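PDB 2NYI: unknown protein from Galdieria sulphuraria, which is of unknown function but carries tandem ACT domains, a fold that in related proteins commonly binds small regulatory ligands such as amino acids. Local coordinates for residues A[21-26]-A[64-69]. Residues are numbered along the deposited sequence; the frame is centred on the assembly and turned at random.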
# COMPACT_ATOMS: atom_id res chain seq x y z
N ASP A 21 15.26 -3.06 8.06
CA ASP A 21 16.36 -2.09 7.95
C ASP A 21 15.86 -0.69 8.27
O ASP A 21 16.52 0.07 8.98
CB ASP A 21 17.00 -2.14 6.56
CG ASP A 21 17.82 -3.41 6.33
OD1 ASP A 21 18.11 -4.14 7.30
OD2 ASP A 21 18.16 -3.68 5.17
N PHE A 22 14.68 -0.37 7.73
CA PHE A 22 13.98 0.90 7.99
C PHE A 22 13.74 1.11 9.50
O PHE A 22 14.08 2.17 10.07
CB PHE A 22 12.64 0.88 7.22
CG PHE A 22 11.82 2.13 7.39
CD1 PHE A 22 11.88 3.14 6.44
CD2 PHE A 22 10.98 2.28 8.49
CE1 PHE A 22 11.10 4.30 6.59
CE2 PHE A 22 10.20 3.44 8.64
CZ PHE A 22 10.28 4.44 7.69
N SER A 23 13.17 0.08 10.13
CA SER A 23 12.78 0.12 11.54
C SER A 23 14.00 0.19 12.45
O SER A 23 14.01 0.92 13.45
CB SER A 23 11.97 -1.14 11.87
OG SER A 23 10.78 -1.14 11.09
N TRP A 24 15.03 -0.57 12.09
CA TRP A 24 16.28 -0.52 12.83
C TRP A 24 16.85 0.91 12.81
O TRP A 24 17.28 1.44 13.85
CB TRP A 24 17.29 -1.53 12.27
CG TRP A 24 18.52 -1.56 13.08
CD1 TRP A 24 18.78 -2.38 14.15
CD2 TRP A 24 19.65 -0.68 12.96
NE1 TRP A 24 20.02 -2.09 14.68
CE2 TRP A 24 20.58 -1.05 13.97
CE3 TRP A 24 19.98 0.37 12.10
CZ2 TRP A 24 21.81 -0.40 14.13
CZ3 TRP A 24 21.21 1.02 12.26
CH2 TRP A 24 22.10 0.62 13.27
N ALA A 25 16.83 1.53 11.63
CA ALA A 25 17.42 2.87 11.47
C ALA A 25 16.72 3.91 12.33
O ALA A 25 17.38 4.74 12.96
CB ALA A 25 17.39 3.29 9.99
N LEU A 26 15.39 3.87 12.35
CA LEU A 26 14.58 4.79 13.16
C LEU A 26 14.79 4.55 14.65
O LEU A 26 14.90 5.50 15.42
CB LEU A 26 13.09 4.63 12.84
CG LEU A 26 12.63 5.04 11.44
CD1 LEU A 26 11.09 5.16 11.42
CD2 LEU A 26 13.27 6.34 11.02
N ALA A 64 19.55 8.92 8.15
CA ALA A 64 19.58 7.59 8.77
C ALA A 64 19.04 6.54 7.80
O ALA A 64 19.60 5.43 7.67
CB ALA A 64 18.76 7.58 10.06
N LEU A 65 17.96 6.90 7.10
CA LEU A 65 17.29 5.99 6.16
C LEU A 65 18.11 5.80 4.88
O LEU A 65 18.19 4.68 4.37
CB LEU A 65 15.88 6.50 5.85
CG LEU A 65 14.89 6.43 7.02
CD1 LEU A 65 13.51 6.90 6.51
CD2 LEU A 65 14.79 5.02 7.67
N GLU A 66 18.72 6.87 4.36
CA GLU A 66 19.59 6.73 3.21
C GLU A 66 20.77 5.79 3.50
O GLU A 66 21.18 5.03 2.61
CB GLU A 66 20.08 8.09 2.73
CG GLU A 66 19.01 8.95 2.06
CD GLU A 66 19.59 10.23 1.46
OE1 GLU A 66 20.82 10.29 1.25
OE2 GLU A 66 18.83 11.18 1.18
N SER A 67 21.30 5.82 4.73
CA SER A 67 22.39 4.92 5.14
C SER A 67 21.93 3.47 5.22
O SER A 67 22.64 2.56 4.76
CB SER A 67 23.01 5.36 6.48
OG SER A 67 23.99 4.42 6.94
N ALA A 68 20.74 3.25 5.79
CA ALA A 68 20.17 1.92 6.02
C ALA A 68 19.64 1.27 4.73
O ALA A 68 19.63 0.04 4.62
CB ALA A 68 19.05 1.98 7.06
N LEU A 69 19.22 2.11 3.79
CA LEU A 69 18.52 1.68 2.56
C LEU A 69 19.16 2.31 1.33
O LEU A 69 18.51 3.06 0.59
CB LEU A 69 17.03 2.05 2.63
CG LEU A 69 16.20 1.40 3.75
CD1 LEU A 69 14.79 1.98 3.78
CD2 LEU A 69 16.18 -0.11 3.63
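Helices 18-28 and 59-68 pack side by side: over these short segments the axes approach to 9.0 Å and run at 139°, closer to antiparallel than to parallel. Alanines line the seam. Ala25 CB meets Ala68 CB at 3.6 Å and Ala64 O at 3.9 Å, while Ala68 CB lies 3.7 Å from the backbone O of Asp21. These are the two helices of the βαββαβ ACT fold, laid on one face of the antiparallel sheet with strand order 2-3-1-4. The larger apolar side chains fill the space toward that sheet. Leu65 CD2 sits 4.1 Å from the centroid of the Phe22 ring in an off-centre CH-pi contact, and also lies 3.9 Å from both Ala25 CB and Leu26 CD2. Leu69, where the helical conformation ends, brings CD1 to the ring edge, 4.1 Å from Phe22 CD1. Phe22 and Leu65 both rest on Val8 of strand 4-13. Asp21 CB touches Leu69 CD2 at 3.7 Å, while the Asp21 carboxylate forms a salt bridge with Arg15.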